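Local structure of extracellular ligand-binding receptor (Desulfohalobium retbaense DSM 5692, 5ERE) at residues 104-109 with 279-284; 77-82 with 99-104. The protein binds 2-oxo-4-methylpentanoic acid in a periplasmic-binding-protein module and cytosine in a Cache-type module, and probably acts as an extracellular sensor. All blocks are in the same frame, centred on the assembly; numbering follows the deposited sequence.

Contact 1 of 2, residues 104-109 with 279-284. With CA (calcium ion), chain E; EDO (1,2-ethanediol), chain G.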
loop_
_atom_site.group_PDB
_atom_site.type_symbol
_atom_site.label_atom_id
_atom_site.label_comp_id
_atom_site.label_asym_id
_atom_site.label_seq_id
_atom_site.Cartn_x
_atom_site.Cartn_y
_atom_site.Cartn_z
ATOM N N HIS A 104 6.329 7.792 -22.633
ATOM C CA HIS A 104 5.101 8.255 -23.273
ATOM C C HIS A 104 3.969 7.958 -22.346
ATOM O O HIS A 104 3.951 6.901 -21.669
ATOM C CB HIS A 104 4.871 7.608 -24.646
ATOM C CG HIS A 104 5.881 8.025 -25.681
ATOM N ND1 HIS A 104 5.646 9.044 -26.580
ATOM C CD2 HIS A 104 7.129 7.574 -25.938
ATOM C CE1 HIS A 104 6.710 9.201 -27.350
ATOM N NE2 HIS A 104 7.622 8.320 -26.984
ATOM N N THR A 105 3.053 8.923 -22.315
ATOM C CA THR A 105 1.869 8.900 -21.474
ATOM C C THR A 105 2.190 9.160 -20.017
ATOM O O THR A 105 2.841 8.372 -19.345
ATOM C CB THR A 105 1.088 7.555 -21.555
ATOM O OG1 THR A 105 0.696 7.313 -22.910
ATOM C CG2 THR A 105 -0.164 7.646 -20.673
ATOM N N ILE A 106 1.692 10.278 -19.527
ATOM C CA ILE A 106 1.728 10.540 -18.123
ATOM C C ILE A 106 0.399 10.041 -17.574
ATOM O O ILE A 106 -0.618 10.223 -18.205
ATOM C CB ILE A 106 1.905 12.044 -17.839
ATOM C CG1 ILE A 106 3.335 12.487 -18.188
ATOM C CG2 ILE A 106 1.542 12.396 -16.377
ATOM C CD1 ILE A 106 4.414 11.994 -17.225
ATOM N N ARG A 107 0.430 9.433 -16.405
ATOM C CA ARG A 107 -0.789 8.913 -15.793
ATOM C C ARG A 107 -1.028 9.460 -14.384
ATOM O O ARG A 107 -0.189 9.312 -13.498
ATOM C CB ARG A 107 -0.742 7.400 -15.735
ATOM C CG ARG A 107 -1.883 6.876 -14.890
ATOM C CD ARG A 107 -2.073 5.400 -15.044
ATOM N NE ARG A 107 -0.953 4.603 -14.562
ATOM C CZ ARG A 107 -1.051 3.329 -14.200
ATOM N NH1 ARG A 107 -2.244 2.714 -14.229
ATOM N NH2 ARG A 107 0.035 2.676 -13.782
ATOM N N LEU A 108 -2.200 10.044 -14.176
ATOM C CA LEU A 108 -2.555 10.600 -12.884
ATOM C C LEU A 108 -3.249 9.598 -11.957
ATOM O O LEU A 108 -3.409 9.878 -10.781
ATOM C CB LEU A 108 -3.471 11.813 -13.068
ATOM C CG LEU A 108 -2.755 13.160 -13.166
ATOM C CD1 LEU A 108 -2.210 13.295 -14.507
ATOM C CD2 LEU A 108 -3.745 14.323 -12.885
ATOM N N THR A 109 -3.616 8.433 -12.478
ATOM C CA THR A 109 -4.363 7.427 -11.687
ATOM C C THR A 109 -3.408 6.394 -11.111
ATOM O O THR A 109 -2.600 5.814 -11.839
ATOM C CB THR A 109 -5.417 6.721 -12.564
ATOM O OG1 THR A 109 -6.146 7.691 -13.329
ATOM C CG2 THR A 109 -6.359 5.815 -11.758
ATOM N N ALA A 279 9.212 17.393 -23.465
ATOM C CA ALA A 279 9.279 18.439 -22.444
ATOM C C ALA A 279 8.069 18.301 -21.507
ATOM O O ALA A 279 8.160 18.512 -20.296
ATOM C CB ALA A 279 9.320 19.813 -23.081
ATOM N N LEU A 280 6.938 17.948 -22.082
ATOM C CA LEU A 280 5.714 17.827 -21.304
ATOM C C LEU A 280 5.801 16.624 -20.375
ATOM O O LEU A 280 5.387 16.702 -19.223
ATOM C CB LEU A 280 4.509 17.752 -22.229
ATOM C CG LEU A 280 4.106 19.122 -22.741
ATOM C CD1 LEU A 280 3.143 19.022 -23.873
ATOM C CD2 LEU A 280 3.526 19.968 -21.641
ATOM N N PHE A 281 6.346 15.515 -20.871
ATOM C CA PHE A 281 6.574 14.337 -20.041
ATOM C C PHE A 281 7.542 14.671 -18.881
ATOM O O PHE A 281 7.251 14.373 -17.714
ATOM C CB PHE A 281 7.091 13.180 -20.914
ATOM C CG PHE A 281 7.115 11.833 -20.231
ATOM C CD1 PHE A 281 8.148 11.489 -19.381
ATOM C CD2 PHE A 281 6.122 10.890 -20.488
ATOM C CE1 PHE A 281 8.179 10.259 -18.771
ATOM C CE2 PHE A 281 6.145 9.652 -19.880
ATOM C CZ PHE A 281 7.163 9.327 -19.020
ATOM N N GLU A 282 8.653 15.338 -19.181
ATOM C CA GLU A 282 9.628 15.672 -18.146
ATOM C C GLU A 282 9.063 16.652 -17.093
ATOM O O GLU A 282 9.479 16.670 -15.919
ATOM C CB GLU A 282 10.911 16.267 -18.780
ATOM C CG GLU A 282 11.962 16.650 -17.734
ATOM C CD GLU A 282 12.450 15.460 -16.915
ATOM O OE1 GLU A 282 12.957 14.510 -17.557
ATOM O OE2 GLU A 282 12.295 15.445 -15.655
ATOM N N TRP A 283 8.138 17.486 -17.519
ATOM C CA TRP A 283 7.441 18.354 -16.587
ATOM C C TRP A 283 6.876 17.569 -15.417
ATOM O O TRP A 283 6.884 18.027 -14.263
ATOM C CB TRP A 283 6.306 19.067 -17.306
ATOM C CG TRP A 283 5.591 19.990 -16.438
ATOM C CD1 TRP A 283 4.485 19.724 -15.684
ATOM C CD2 TRP A 283 5.945 21.354 -16.186
ATOM N NE1 TRP A 283 4.117 20.847 -14.984
ATOM C CE2 TRP A 283 4.998 21.859 -15.267
ATOM C CE3 TRP A 283 6.964 22.193 -16.647
ATOM C CZ2 TRP A 283 5.034 23.158 -14.823
ATOM C CZ3 TRP A 283 6.998 23.498 -16.199
ATOM C CH2 TRP A 283 6.041 23.961 -15.288
ATOM N N TYR A 284 6.333 16.400 -15.734
ATOM C CA TYR A 284 5.699 15.574 -14.709
ATOM C C TYR A 284 6.663 14.561 -14.094
ATOM O O TYR A 284 6.691 14.408 -12.875
ATOM C CB TYR A 284 4.474 14.877 -15.319
ATOM C CG TYR A 284 3.307 15.814 -15.535
ATOM C CD1 TYR A 284 2.436 16.127 -14.500
ATOM C CD2 TYR A 284 3.046 16.335 -16.792
ATOM C CE1 TYR A 284 1.373 17.000 -14.699
ATOM C CE2 TYR A 284 2.000 17.176 -17.011
ATOM C CZ TYR A 284 1.156 17.510 -15.965
ATOM O OH TYR A 284 0.105 18.328 -16.238
HETATM CA CA CA E . 10.760 16.320 -14.103
HETATM C C1 EDO G . -0.636 -1.368 -12.987
HETATM O O1 EDO G . -1.327 -2.157 -12.009
HETATM C C2 EDO G . -1.535 -1.295 -14.204
HETATM O O2 EDO G . -1.569 0.043 -14.709
#
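Strand 106-107, the last in the order of the parallel sheet in the periplasmic-binding-protein module, meets helix 277-284 through Ile106, whose CD1 sits over the centre of the Phe281 ring. That methyl lies 3.9 Å from the ring centroid and 13° off its normal, a CH-pi contact made squarely over one face. The same CD1 comes within 3.5 Å of Tyr284 CB and 3.7 Å of Phe281 O, while the other branch of the isoleucine, CG2, is 3.9 Å from Tyr284 CG. One forked side chain thus fills the angle between two residues of the helix. Phe281 has CG anti to its backbone N (chi1 -169°), and from there the ring extends to the loop before the strand, its CE2 standing 3.3 Å from His104 N. An alanine in place of Ile106 would probably open a gap between Phe281 and Tyr284 and leave that face of the phenylalanine ring without its CH-pi partner. Tyr284 OH is hydrogen-bonded to Thr265 OG1, outside this apolar patch. On another side of the helix, Glu282 binds the calcium ion twice, through its backbone O at 2.2 Å and its OE2 at 2.4 Å; Ala285 O and Asn287 OD1 complete the protein ligands. The helix is therefore held to the strand by shape and dispersion, whereas the metal ties Glu282 to Ala285 and Asn287.

Contact 2 of 2, residues 77-82 with 99-104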
loop_
_atom_site.group_PDB
_atom_site.type_symbol
_atom_site.label_atom_id
_atom_site.label_comp_id
_atom_site.label_asym_id
_atom_site.label_seq_id
_atom_site.Cartn_x
_atom_site.Cartn_y
_atom_site.Cartn_z
ATOM N N ALA A 77 -5.320 1.877 -25.412
ATOM C CA ALA A 77 -5.375 1.882 -26.877
ATOM C C ALA A 77 -4.751 3.146 -27.473
ATOM O O ALA A 77 -4.144 3.103 -28.541
ATOM C CB ALA A 77 -6.804 1.750 -27.346
ATOM N N ILE A 78 -4.923 4.284 -26.809
ATOM C CA ILE A 78 -4.406 5.538 -27.359
ATOM C C ILE A 78 -2.885 5.644 -27.135
ATOM O O ILE A 78 -2.173 6.203 -27.967
ATOM C CB ILE A 78 -5.166 6.749 -26.761
ATOM C CG1 ILE A 78 -6.569 6.779 -27.388
ATOM C CG2 ILE A 78 -4.419 8.052 -27.015
ATOM C CD1 ILE A 78 -7.615 7.683 -26.720
ATOM N N HIS A 79 -2.400 5.080 -26.030
ATOM C CA HIS A 79 -0.989 5.163 -25.636
ATOM C C HIS A 79 0.028 4.920 -26.796
ATOM O O HIS A 79 0.876 5.779 -27.069
ATOM C CB HIS A 79 -0.753 4.189 -24.477
ATOM C CG HIS A 79 0.685 3.857 -24.224
ATOM N ND1 HIS A 79 1.547 4.719 -23.589
ATOM C CD2 HIS A 79 1.401 2.735 -24.482
ATOM C CE1 HIS A 79 2.734 4.156 -23.479
ATOM N NE2 HIS A 79 2.674 2.952 -24.017
ATOM N N PRO A 80 -0.057 3.771 -27.492
ATOM C CA PRO A 80 0.904 3.548 -28.592
ATOM C C PRO A 80 0.674 4.425 -29.819
ATOM O O PRO A 80 1.615 4.711 -30.549
ATOM C CB PRO A 80 0.692 2.078 -28.954
ATOM C CG PRO A 80 -0.697 1.774 -28.487
ATOM C CD PRO A 80 -0.879 2.581 -27.233
ATOM N N LEU A 81 -0.569 4.833 -30.038
ATOM C CA LEU A 81 -0.922 5.687 -31.161
ATOM C C LEU A 81 -0.410 7.105 -30.959
ATOM O O LEU A 81 0.177 7.682 -31.865
ATOM C CB LEU A 81 -2.444 5.695 -31.361
ATOM C CG LEU A 81 -3.038 4.305 -31.584
ATOM C CD1 LEU A 81 -4.567 4.342 -31.776
ATOM C CD2 LEU A 81 -2.400 3.674 -32.782
ATOM N N ALA A 82 -0.634 7.667 -29.776
ATOM C CA ALA A 82 -0.108 8.990 -29.478
ATOM C C ALA A 82 1.408 8.978 -29.586
ATOM O O ALA A 82 2.003 9.942 -30.064
ATOM C CB ALA A 82 -0.537 9.442 -28.095
ATOM N N ARG A 99 1.571 0.028 -20.438
ATOM C CA ARG A 99 2.661 0.780 -21.086
ATOM C C ARG A 99 3.583 -0.089 -21.940
ATOM O O ARG A 99 4.035 -1.137 -21.498
ATOM C CB ARG A 99 3.537 1.485 -20.040
ATOM C CG ARG A 99 2.820 2.431 -19.075
ATOM C CD ARG A 99 3.783 2.932 -17.979
ATOM N NE ARG A 99 3.253 4.087 -17.256
ATOM C CZ ARG A 99 3.118 5.289 -17.804
ATOM N NH1 ARG A 99 3.480 5.467 -19.077
ATOM N NH2 ARG A 99 2.611 6.306 -17.093
ATOM N N THR A 100 3.895 0.384 -23.140
ATOM C CA THR A 100 4.784 -0.307 -24.074
ATOM C C THR A 100 5.847 0.632 -24.638
ATOM O O THR A 100 6.872 0.191 -25.119
ATOM C CB THR A 100 4.001 -0.921 -25.250
ATOM O OG1 THR A 100 3.471 0.109 -26.092
ATOM C CG2 THR A 100 2.868 -1.743 -24.741
ATOM N N GLU A 101 5.576 1.930 -24.574
ATOM C CA GLU A 101 6.459 2.941 -25.113
ATOM C C GLU A 101 7.027 3.757 -23.973
ATOM O O GLU A 101 6.353 4.617 -23.419
ATOM C CB GLU A 101 5.705 3.822 -26.102
ATOM C CG GLU A 101 5.008 3.024 -27.174
ATOM C CD GLU A 101 5.938 2.014 -27.789
ATOM O OE1 GLU A 101 7.001 2.434 -28.289
ATOM O OE2 GLU A 101 5.624 0.809 -27.736
ATOM N N PRO A 102 8.268 3.473 -23.590
ATOM C CA PRO A 102 8.757 4.217 -22.438
ATOM C C PRO A 102 8.891 5.721 -22.758
ATOM O O PRO A 102 9.169 6.115 -23.885
ATOM C CB PRO A 102 10.111 3.553 -22.147
ATOM C CG PRO A 102 10.070 2.244 -22.839
ATOM C CD PRO A 102 9.221 2.438 -24.029
ATOM N N GLY A 103 8.612 6.552 -21.763
ATOM C CA GLY A 103 8.649 7.990 -21.948
ATOM C C GLY A 103 7.411 8.560 -22.607
ATOM O O GLY A 103 7.423 9.687 -23.086
ATOM N N HIS A 104 6.329 7.792 -22.633
ATOM C CA HIS A 104 5.101 8.255 -23.273
ATOM C C HIS A 104 3.969 7.958 -22.346
ATOM O O HIS A 104 3.951 6.901 -21.669
ATOM C CB HIS A 104 4.871 7.608 -24.646
ATOM C CG HIS A 104 5.881 8.025 -25.681
ATOM N ND1 HIS A 104 5.646 9.044 -26.580
ATOM C CD2 HIS A 104 7.129 7.574 -25.938
ATOM C CE1 HIS A 104 6.710 9.201 -27.350
ATOM N NE2 HIS A 104 7.622 8.320 -26.984
#
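His79 presents its imidazole NE2 to two successive backbone N-H groups, those of Thr100 and Glu101, and accepts a hydrogen bond from each. Thr100 N is 3.0 Å from His79 NE2 on an almost straight line (178°), though tilted 29° out of the ring plane; Glu101 N, at 3.1 Å from the same NE2, is nearer that plane. An NE2 that accepts in this way is likely to carry no proton, which would leave ND1 as the protonated nitrogen. ND1 has its own partner in Thr105 OG1, and the imidazole is accordingly held at both nitrogens. With CG anti to the backbone N (chi1 163°), the ring leaves helix 72-84, which is kinked at Pro80, and enters the loop between strands 88-92 and 106-107. The contact therefore joins a helix of the parallel alpha/beta domain to the connection between two neighbouring strands of its sheet. In that connection a type II turn runs from Glu101 to His104, with Gly103 at positive phi. His104 O lies at the edge of the His79 ring, 3.5 Å from CE1, and receives a weak hydrogen bond from Arg99 NH1. The same NH1 also serves Thr105 O, while NH2 forms a salt bridge with Asp303. Glu101 OE2 takes a 2.8 Å hydrogen bond from Thr100 OG1 on its anti lone pair.

Overall arrangement
Of the elements involved, helix 72-84 comes first along the chain and strand 88-92 follows; contact 2 then closes a short loop when 99-104 returns to the helix. Contact 1 opens at the shared His104, and the chain runs on into strand 106-107, to be met some 170 residues later by helix 277-284. The two closures are thus in series, neither nested nor crossed, with their centres about 11 Å apart. Thr105 bridges the two contacts, and Phe281 of contact 1 packs on Gly103 of contact 2. Together they attach an early helix and a much later one to strand 106-107 and the loop leading into it.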